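Long-range contacts in putative alpha-ketoglutarate-dependent taurine dioxygenase (Burkholderia xenovorans, PDB 5HSX), which probably acts as an iron(II)- and 2-oxoglutarate-dependent dioxygenase of the TauD/TfdA family, on a substrate not yet established: residues B[123-128]-B[271-276]; B[132-137]-B[267-272]; B[150-155]-B[256-261]. All blocks are in the same frame, centred on the assembly; numbering follows the deposited sequence.

From the N terminus, the chain first reaches 123-128, then 132-137 and then 150-155. Some hundred residues later it comes back through their partners in reverse order, at 256-261, 267-272 and 271-276. Contact 3 therefore closes the innermost loop, inside that of contact 2, while contact 1 closes the outermost; contacts 1 and 2 finish on overlapping residues, T271 and A272. Contacts 1 and 3 lie in one four-stranded antiparallel sheet, where strand 271-274 runs beside strand 150-154. Contact 1 holds the metal site of the cupin-type core, contact 2 connects this sheet to the larger mixed one through the turn linking strands 263-267 and 271-274, and contact 3 closes the far edge of the four-stranded sheet.

Contact 1: residues B[123-128]-B[271-276]; sequences HTDVTA and TAHLAP. With NA (sodium ion), chain M.
H123, D125 and H273 make up the HxD...H facial triad of the iron- and 2-oxoglutarate-dependent dioxygenases; here it holds a sodium ion, probably in the place of Fe(II). NE2 of H123 lies 2.0 Å from the sodium ion, and NE2 of H273 binds the same ion at 2.2 Å. D125 adds OD1, 2.2 Å from the sodium, while two waters and the backbone oxygen of N323 complete the shell. The two imidazoles meet obliquely, NE2 of H123 3.2 Å from NE2 of H273, an approach explained by their shared metal. In both, CG sits between the backbone N and the carbonyl carbon (chi1 64° in H123, 60° in H273), and both residues project from the same face of the sheet. A hydrogen bond from H123 ND1 to the oxygen of G121 fixes that ring's rotation and leaves NE2 for the metal. The D125 side chain crosses that of H273 at about a right angle, the carboxylate and ring planes 69° apart, with OD1 at the ring edge 3.1 Å from H273 CE1.

The backbone supports this geometry. H123 and H273 form an antiparallel hydrogen-bonded pair, H273 N donating to H123 O at 2.8 Å. Next along, T124 OG1 donates to T271 O at 2.8 Å, a threonine hydroxyl continuing the pairing where the strand ends. The small A272 lets its CB lie 3.3 Å from H123 O. Beyond, a type II turn from T124 to T127 leads the chain away.

Strand 271-274 is flanked by 122-123 and by 150-154, which exchanges backbone hydrogen bonds with it, L274 N giving to Q151 O and A272 O accepting from T153 N. The H273 ring also meets W266 of strand 263-267, and V126 packs on helix 313-322.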
loop_
_atom_site.group_PDB
_atom_site.type_symbol
_atom_site.label_atom_id
_atom_site.label_comp_id
_atom_site.label_asym_id
_atom_site.label_seq_id
_atom_site.Cartn_x
_atom_site.Cartn_y
_atom_site.Cartn_z
ATOM N N HIS B 123 -0.691 -13.373 -0.845
ATOM C CA HIS B 123 -1.182 -14.745 -0.790
ATOM C C HIS B 123 -2.414 -14.846 0.092
ATOM O O HIS B 123 -2.678 -13.992 0.945
ATOM C CB HIS B 123 -0.117 -15.688 -0.243
ATOM C CG HIS B 123 0.253 -15.376 1.165
ATOM N ND1 HIS B 123 1.007 -14.273 1.503
ATOM C CD2 HIS B 123 -0.071 -15.986 2.327
ATOM C CE1 HIS B 123 1.154 -14.229 2.814
ATOM N NE2 HIS B 123 0.525 -15.267 3.334
ATOM N N THR B 124 -3.149 -15.935 -0.117
ATOM C CA THR B 124 -4.220 -16.375 0.759
ATOM C C THR B 124 -3.725 -17.619 1.492
ATOM O O THR B 124 -3.128 -18.507 0.877
ATOM C CB THR B 124 -5.492 -16.666 -0.043
ATOM O OG1 THR B 124 -5.882 -15.486 -0.781
ATOM C CG2 THR B 124 -6.626 -17.061 0.884
ATOM N N ASP B 125 -3.937 -17.664 2.803
ATOM C CA ASP B 125 -3.284 -18.681 3.629
ATOM C C ASP B 125 -3.659 -20.105 3.230
ATOM O O ASP B 125 -4.839 -20.445 3.119
ATOM C CB ASP B 125 -3.628 -18.450 5.094
ATOM C CG ASP B 125 -2.911 -17.253 5.664
ATOM O OD1 ASP B 125 -1.755 -17.018 5.244
ATOM O OD2 ASP B 125 -3.503 -16.547 6.504
ATOM N N VAL B 126 -2.634 -20.950 3.069
ATOM C CA VAL B 126 -2.769 -22.394 2.887
ATOM C C VAL B 126 -3.674 -22.771 1.718
ATOM O O VAL B 126 -4.394 -23.778 1.790
ATOM C CB VAL B 126 -3.279 -23.076 4.183
ATOM C CG1 VAL B 126 -2.874 -24.557 4.236
ATOM C CG2 VAL B 126 -2.774 -22.363 5.416
ATOM N N THR B 127 -3.653 -21.999 0.624
ATOM C CA THR B 127 -4.509 -22.458 -0.471
ATOM C C THR B 127 -3.922 -23.656 -1.198
ATOM O O THR B 127 -4.585 -24.200 -2.082
ATOM C CB THR B 127 -4.821 -21.354 -1.495
ATOM O OG1 THR B 127 -3.613 -20.841 -2.071
ATOM C CG2 THR B 127 -5.635 -20.224 -0.863
ATOM N N ALA B 128 -2.708 -24.095 -0.852
ATOM C CA ALA B 128 -2.253 -25.370 -1.392
ATOM C C ALA B 128 -3.030 -26.553 -0.824
ATOM O O ALA B 128 -2.879 -27.667 -1.330
ATOM C CB ALA B 128 -0.756 -25.553 -1.133
ATOM N N THR B 271 -9.941 -12.506 0.740
ATOM C CA THR B 271 -8.775 -11.633 0.814
ATOM C C THR B 271 -7.519 -12.394 0.440
ATOM O O THR B 271 -7.447 -13.624 0.541
ATOM C CB THR B 271 -8.551 -11.033 2.221
ATOM O OG1 THR B 271 -8.338 -12.091 3.176
ATOM C CG2 THR B 271 -9.739 -10.166 2.652
ATOM N N ALA B 272 -6.517 -11.632 0.025
ATOM C CA ALA B 272 -5.126 -12.033 0.155
ATOM C C ALA B 272 -4.423 -10.968 0.980
ATOM O O ALA B 272 -4.943 -9.862 1.164
ATOM C CB ALA B 272 -4.430 -12.202 -1.206
ATOM N N HIS B 273 -3.243 -11.304 1.503
ATOM C CA HIS B 273 -2.538 -10.349 2.337
ATOM C C HIS B 273 -1.048 -10.426 2.060
ATOM O O HIS B 273 -0.551 -11.338 1.395
ATOM C CB HIS B 273 -2.830 -10.556 3.833
ATOM C CG HIS B 273 -2.443 -11.905 4.351
ATOM N ND1 HIS B 273 -3.263 -13.010 4.239
ATOM C CD2 HIS B 273 -1.333 -12.325 5.001
ATOM C CE1 HIS B 273 -2.667 -14.054 4.786
ATOM N NE2 HIS B 273 -1.495 -13.666 5.255
ATOM N N LEU B 274 -0.349 -9.433 2.581
ATOM C CA LEU B 274 1.059 -9.210 2.300
ATOM C C LEU B 274 1.773 -8.965 3.620
ATOM O O LEU B 274 1.492 -7.972 4.304
ATOM C CB LEU B 274 1.230 -8.006 1.369
ATOM C CG LEU B 274 2.675 -7.589 1.102
ATOM C CD1 LEU B 274 3.413 -8.670 0.311
ATOM C CD2 LEU B 274 2.698 -6.253 0.371
ATOM N N ALA B 275 2.699 -9.856 3.964
ATOM C CA ALA B 275 3.499 -9.698 5.166
ATOM C C ALA B 275 4.602 -8.665 4.936
ATOM O O ALA B 275 5.066 -8.474 3.809
ATOM C CB ALA B 275 4.122 -11.034 5.571
ATOM N N PRO B 276 5.036 -7.975 5.988
ATOM C CA PRO B 276 6.089 -6.977 5.816
ATOM C C PRO B 276 7.429 -7.623 5.519
ATOM O O PRO B 276 7.717 -8.740 5.953
ATOM C CB PRO B 276 6.116 -6.260 7.168
ATOM C CG PRO B 276 5.638 -7.291 8.129
ATOM C CD PRO B 276 4.558 -8.029 7.381
HETATM NA NA NA M . -0.138 -15.448 5.233
HETATM O O HOH W 1 1.509 -13.918 6.107
HETATM O O HOH W 2 -0.785 -15.788 7.356
#

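Contact 2: residues B[132-137]-B[267-272]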
loop_
_atom_site.group_PDB
_atom_site.type_symbol
_atom_site.label_atom_id
_atom_site.label_comp_id
_atom_site.label_asym_id
_atom_site.label_seq_id
_atom_site.Cartn_x
_atom_site.Cartn_y
_atom_site.Cartn_z
ATOM N N PRO B 132 -8.677 -24.745 2.747
ATOM C CA PRO B 132 -7.918 -23.672 3.393
ATOM C C PRO B 132 -8.687 -23.096 4.563
ATOM O O PRO B 132 -9.933 -23.106 4.576
ATOM C CB PRO B 132 -7.741 -22.637 2.267
ATOM C CG PRO B 132 -7.925 -23.436 0.986
ATOM C CD PRO B 132 -8.995 -24.431 1.338
ATOM N N PRO B 133 -7.990 -22.578 5.577
ATOM C CA PRO B 133 -8.696 -21.984 6.722
ATOM C C PRO B 133 -9.521 -20.788 6.272
ATOM O O PRO B 133 -9.096 -20.005 5.420
ATOM C CB PRO B 133 -7.560 -21.562 7.666
ATOM C CG PRO B 133 -6.365 -21.408 6.770
ATOM C CD PRO B 133 -6.525 -22.490 5.731
ATOM N N TRP B 134 -10.723 -20.656 6.830
ATOM C CA TRP B 134 -11.565 -19.562 6.364
ATOM C C TRP B 134 -11.186 -18.220 6.978
ATOM O O TRP B 134 -11.515 -17.182 6.398
ATOM C CB TRP B 134 -13.044 -19.882 6.612
ATOM C CG TRP B 134 -13.566 -19.674 8.005
ATOM C CD1 TRP B 134 -13.686 -20.617 8.999
ATOM C CD2 TRP B 134 -14.110 -18.460 8.537
ATOM N NE1 TRP B 134 -14.260 -20.052 10.120
ATOM C CE2 TRP B 134 -14.523 -18.730 9.862
ATOM C CE3 TRP B 134 -14.294 -17.169 8.018
ATOM C CZ2 TRP B 134 -15.098 -17.754 10.677
ATOM C CZ3 TRP B 134 -14.863 -16.202 8.832
ATOM C CH2 TRP B 134 -15.255 -16.499 10.150
ATOM N N ALA B 135 -10.492 -18.212 8.117
ATOM C CA ALA B 135 -10.153 -16.953 8.768
ATOM C C ALA B 135 -8.918 -17.147 9.624
ATOM O O ALA B 135 -8.588 -18.265 10.032
ATOM C CB ALA B 135 -11.300 -16.436 9.647
ATOM N N SER B 136 -8.257 -16.034 9.922
ATOM C CA SER B 136 -7.165 -16.039 10.883
ATOM C C SER B 136 -7.322 -14.847 11.815
ATOM O O SER B 136 -7.874 -13.810 11.435
ATOM C CB SER B 136 -5.796 -15.994 10.186
ATOM O OG SER B 136 -5.802 -16.743 8.977
ATOM N N ILE B 137 -6.814 -15.003 13.035
ATOM C CA ILE B 137 -6.833 -13.957 14.048
ATOM C C ILE B 137 -5.407 -13.786 14.545
ATOM O O ILE B 137 -4.865 -14.678 15.211
ATOM C CB ILE B 137 -7.785 -14.294 15.204
ATOM C CG1 ILE B 137 -9.211 -14.433 14.670
ATOM C CG2 ILE B 137 -7.689 -13.224 16.301
ATOM C CD1 ILE B 137 -10.140 -15.131 15.590
ATOM N N ASP B 267 -10.987 -12.515 6.689
ATOM C CA ASP B 267 -11.744 -13.562 6.005
ATOM C C ASP B 267 -10.911 -14.017 4.809
ATOM O O ASP B 267 -10.855 -13.335 3.784
ATOM C CB ASP B 267 -13.112 -13.032 5.573
ATOM C CG ASP B 267 -13.990 -14.106 4.937
ATOM O OD1 ASP B 267 -13.473 -15.197 4.608
ATOM O OD2 ASP B 267 -15.195 -13.847 4.747
ATOM N N ASN B 268 -10.269 -15.182 4.944
ATOM C CA ASN B 268 -9.435 -15.746 3.884
ATOM C C ASN B 268 -10.219 -16.161 2.650
ATOM O O ASN B 268 -9.610 -16.454 1.618
ATOM C CB ASN B 268 -8.691 -16.973 4.393
ATOM C CG ASN B 268 -7.542 -16.628 5.276
ATOM O OD1 ASN B 268 -6.660 -15.850 4.894
ATOM N ND2 ASN B 268 -7.526 -17.209 6.474
ATOM N N ARG B 269 -11.538 -16.247 2.727
ATOM C CA ARG B 269 -12.283 -16.578 1.530
ATOM C C ARG B 269 -12.443 -15.390 0.597
ATOM O O ARG B 269 -12.852 -15.581 -0.555
ATOM C CB ARG B 269 -13.648 -17.142 1.926
ATOM C CG ARG B 269 -13.503 -18.288 2.921
ATOM C CD ARG B 269 -14.798 -18.595 3.617
ATOM N NE ARG B 269 -15.245 -17.465 4.418
ATOM C CZ ARG B 269 -16.292 -17.506 5.241
ATOM N NH1 ARG B 269 -16.987 -18.631 5.390
ATOM N NH2 ARG B 269 -16.638 -16.422 5.919
ATOM N N ALA B 270 -12.111 -14.177 1.058
ATOM C CA ALA B 270 -12.318 -12.964 0.282
ATOM C C ALA B 270 -11.095 -12.058 0.241
ATOM O O ALA B 270 -11.205 -10.929 -0.247
ATOM C CB ALA B 270 -13.508 -12.170 0.835
ATOM N N THR B 271 -9.941 -12.506 0.740
ATOM C CA THR B 271 -8.775 -11.633 0.814
ATOM C C THR B 271 -7.519 -12.394 0.440
ATOM O O THR B 271 -7.447 -13.624 0.541
ATOM C CB THR B 271 -8.551 -11.033 2.221
ATOM O OG1 THR B 271 -8.338 -12.091 3.176
ATOM C CG2 THR B 271 -9.739 -10.166 2.652
ATOM N N ALA B 272 -6.517 -11.632 0.025
ATOM C CA ALA B 272 -5.126 -12.033 0.155
ATOM C C ALA B 272 -4.423 -10.968 0.980
ATOM O O ALA B 272 -4.943 -9.862 1.164
ATOM C CB ALA B 272 -4.430 -12.202 -1.206
#
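W134, N268 and R269 carry most of the contact. On the arginine side, the CE3 corner of the indole comes over one face of the guanidinium, near its rim, the planes inclined at 43°. CE3 of W134 is 3.2 Å from NH2 of R269, and the methylene CD of R269 continues the packing 3.7 Å from W134 CB. Arginine suits the place because its flat group can pack on the indole while giving two N-H groups to D267. A bend at chi3 (-63°) puts NE where D267 can be gripped side-on: R269 NE donates to D267 OD1 at 2.9 Å and NH2 to D267 OD2 at 3.2 Å, both carboxylate oxygens lying near the guanidinium plane. OD1 also accepts from the backbone N of R269, closing an Asx turn, and H210 bonds OD2. E212 forms a second salt bridge to NH2, so R269 lies between two acidic groups.

The asparagine serves backbone and side chain alike. N268 N donates to W134 O at 2.8 Å, from above the carbonyl plane. Its amide supplies N-H groups as well: ND2 gives S136 OG a bond of 3.1 Å with an angle of 158°, close to the amide plane, and a weak one to P133 O. S136 OG also makes a weak hydrogen bond to D125 OD2, which puts S136 in the second shell of the metal, with N268 holding it from behind.

D267 to A270 form a type I turn, the short link by which strand 263-267 of the mixed sheet passes into strand 271-274 of the other. Strand 135-140 lies between 263-267 and 287-293, and helix 44-57 packs against W134, D267 and R269.

Contact 3: residues B[150-155]-B[256-261]. With EDO (1,2-ethanediol), chain O.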
loop_
_atom_site.group_PDB
_atom_site.type_symbol
_atom_site.label_atom_id
_atom_site.label_comp_id
_atom_site.label_asym_id
_atom_site.label_seq_id
_atom_site.Cartn_x
_atom_site.Cartn_y
_atom_site.Cartn_z
ATOM N N THR B 150 1.156 -4.520 7.689
ATOM C CA THR B 150 0.535 -5.590 6.917
ATOM C C THR B 150 -0.494 -4.983 5.971
ATOM O O THR B 150 -1.123 -3.967 6.286
ATOM C CB THR B 150 -0.145 -6.624 7.841
ATOM O OG1 THR B 150 0.789 -7.081 8.828
ATOM C CG2 THR B 150 -0.658 -7.826 7.047
ATOM N N GLN B 151 -0.668 -5.604 4.803
ATOM C CA GLN B 151 -1.685 -5.163 3.861
ATOM C C GLN B 151 -2.599 -6.319 3.484
ATOM O O GLN B 151 -2.189 -7.484 3.467
ATOM C CB GLN B 151 -1.082 -4.570 2.583
ATOM C CG GLN B 151 -0.053 -3.460 2.837
ATOM C CD GLN B 151 0.239 -2.651 1.594
ATOM O OE1 GLN B 151 -0.674 -2.258 0.874
ATOM N NE2 GLN B 151 1.526 -2.382 1.340
ATOM N N TRP B 152 -3.841 -5.972 3.156
ATOM C CA TRP B 152 -4.825 -6.914 2.647
ATOM C C TRP B 152 -5.423 -6.372 1.354
ATOM O O TRP B 152 -5.498 -5.157 1.147
ATOM C CB TRP B 152 -5.978 -7.161 3.656
ATOM C CG TRP B 152 -5.611 -7.986 4.866
ATOM C CD1 TRP B 152 -5.906 -9.308 5.082
ATOM C CD2 TRP B 152 -4.912 -7.535 6.029
ATOM N NE1 TRP B 152 -5.418 -9.708 6.302
ATOM C CE2 TRP B 152 -4.806 -8.638 6.906
ATOM C CE3 TRP B 152 -4.367 -6.308 6.417
ATOM C CZ2 TRP B 152 -4.173 -8.546 8.149
ATOM C CZ3 TRP B 152 -3.728 -6.222 7.654
ATOM C CH2 TRP B 152 -3.644 -7.331 8.501
ATOM N N THR B 153 -5.896 -7.277 0.502
ATOM C CA THR B 153 -6.608 -6.857 -0.691
ATOM C C THR B 153 -7.931 -7.603 -0.783
ATOM O O THR B 153 -8.055 -8.736 -0.316
ATOM C CB THR B 153 -5.775 -7.063 -1.948
ATOM O OG1 THR B 153 -6.491 -6.529 -3.068
ATOM C CG2 THR B 153 -5.449 -8.564 -2.168
ATOM N N ASN B 154 -8.915 -6.944 -1.394
ATOM C CA ASN B 154 -10.296 -7.422 -1.434
ATOM C C ASN B 154 -10.494 -8.192 -2.738
ATOM O O ASN B 154 -10.632 -7.594 -3.805
ATOM C CB ASN B 154 -11.241 -6.229 -1.318
ATOM C CG ASN B 154 -12.698 -6.614 -1.358
ATOM O OD1 ASN B 154 -13.061 -7.702 -1.803
ATOM N ND2 ASN B 154 -13.551 -5.707 -0.905
ATOM N N LEU B 155 -10.526 -9.530 -2.652
ATOM C CA LEU B 155 -10.648 -10.357 -3.853
ATOM C C LEU B 155 -12.046 -10.311 -4.459
ATOM O O LEU B 155 -12.214 -10.663 -5.634
ATOM C CB LEU B 155 -10.281 -11.806 -3.529
ATOM C CG LEU B 155 -8.844 -11.968 -2.995
ATOM C CD1 LEU B 155 -8.561 -13.445 -2.726
ATOM C CD2 LEU B 155 -7.857 -11.409 -3.973
ATOM N N PHE B 256 -2.205 -1.605 7.396
ATOM C CA PHE B 256 -2.415 -1.576 8.842
ATOM C C PHE B 256 -1.070 -1.409 9.528
ATOM O O PHE B 256 -0.162 -2.218 9.317
ATOM C CB PHE B 256 -3.093 -2.867 9.314
ATOM C CG PHE B 256 -3.475 -2.878 10.774
ATOM C CD1 PHE B 256 -4.499 -2.069 11.244
ATOM C CD2 PHE B 256 -2.853 -3.740 11.656
ATOM C CE1 PHE B 256 -4.869 -2.102 12.582
ATOM C CE2 PHE B 256 -3.227 -3.788 12.992
ATOM C CZ PHE B 256 -4.238 -2.970 13.454
ATOM N N LYS B 257 -0.947 -0.384 10.358
ATOM C CA LYS B 257 0.244 -0.194 11.170
ATOM C C LYS B 257 -0.036 -0.741 12.559
ATOM O O LYS B 257 -0.938 -0.256 13.255
ATOM C CB LYS B 257 0.664 1.275 11.233
ATOM C CG LYS B 257 1.898 1.477 12.108
ATOM C CD LYS B 257 2.444 2.888 11.982
ATOM C CE LYS B 257 3.785 3.032 12.708
ATOM N NZ LYS B 257 3.698 2.808 14.184
ATOM N N TRP B 258 0.728 -1.758 12.947
ATOM C CA TRP B 258 0.508 -2.456 14.204
ATOM C C TRP B 258 0.908 -1.613 15.405
ATOM O O TRP B 258 1.794 -0.757 15.335
ATOM C CB TRP B 258 1.299 -3.765 14.231
ATOM C CG TRP B 258 0.775 -4.760 13.266
ATOM C CD1 TRP B 258 1.090 -4.868 11.943
ATOM C CD2 TRP B 258 -0.185 -5.785 13.540
ATOM N NE1 TRP B 258 0.384 -5.903 11.376
ATOM C CE2 TRP B 258 -0.401 -6.483 12.340
ATOM C CE3 TRP B 258 -0.875 -6.183 14.689
ATOM C CZ2 TRP B 258 -1.284 -7.557 12.250
ATOM C CZ3 TRP B 258 -1.746 -7.253 14.602
ATOM C CH2 TRP B 258 -1.950 -7.924 13.387
ATOM N N GLN B 259 0.233 -1.870 16.518
ATOM C CA GLN B 259 0.672 -1.452 17.838
ATOM C C GLN B 259 0.556 -2.655 18.758
ATOM O O GLN B 259 -0.168 -3.609 18.461
ATOM C CB GLN B 259 -0.163 -0.283 18.387
ATOM C CG GLN B 259 -0.123 0.976 17.525
ATOM C CD GLN B 259 -1.037 2.058 18.065
ATOM O OE1 GLN B 259 -1.074 2.305 19.270
ATOM N NE2 GLN B 259 -1.798 2.693 17.178
ATOM N N ALA B 260 1.277 -2.610 19.878
ATOM C CA ALA B 260 1.083 -3.627 20.901
ATOM C C ALA B 260 -0.389 -3.678 21.286
ATOM O O ALA B 260 -1.041 -2.642 21.443
ATOM C CB ALA B 260 1.948 -3.327 22.132
ATOM N N GLY B 261 -0.923 -4.893 21.403
ATOM C CA GLY B 261 -2.324 -5.062 21.716
ATOM C C GLY B 261 -3.260 -4.982 20.530
ATOM O O GLY B 261 -4.482 -5.049 20.722
HETATM C C1 EDO O . 5.676 -2.273 3.790
HETATM O O1 EDO O . 6.252 -3.494 4.275
HETATM C C2 EDO O . 4.154 -2.392 3.742
HETATM O O2 EDO O . 3.786 -3.434 2.828
#
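W258 meets T150 with the pyrrole edge of its indole and offers one face to F256, two residues earlier in the chain, whose CE2 lies over the ring centre. NE1 of W258 donates to T150 OG1 at 2.8 Å, nearly straight at 165° and close to the ring plane. T150 OG1 stands beside the backbone N, anti to the carbonyl carbon (chi1 -53°), and CG2 lies over the W152 ring near its rim. Threonine thus gives one polar and one apolar branch; OG1 also hydrogen-bonds a glycerol, probably from the crystallisation liquor.

T150 and F256 are an antiparallel hydrogen-bonded pair, F256 N reaching T150 O at 2.8 Å, at the edge of the four-stranded sheet of the double-stranded beta-helix core, where 253-256 is the outermost strand beside 150-154. W152 and F256, from these two paired strands, run alongside each other in the same direction, with CZ3 of W152 3.8 Å from CB of F256. From the following loop, W258 brings CZ2 to 4.4 Å from CH2 of W152. The W152 ring also meets H273 of the metal site. F61 stacks on F256 and meets W152 edge-to-face, while R286 makes a cation-pi contact with W258.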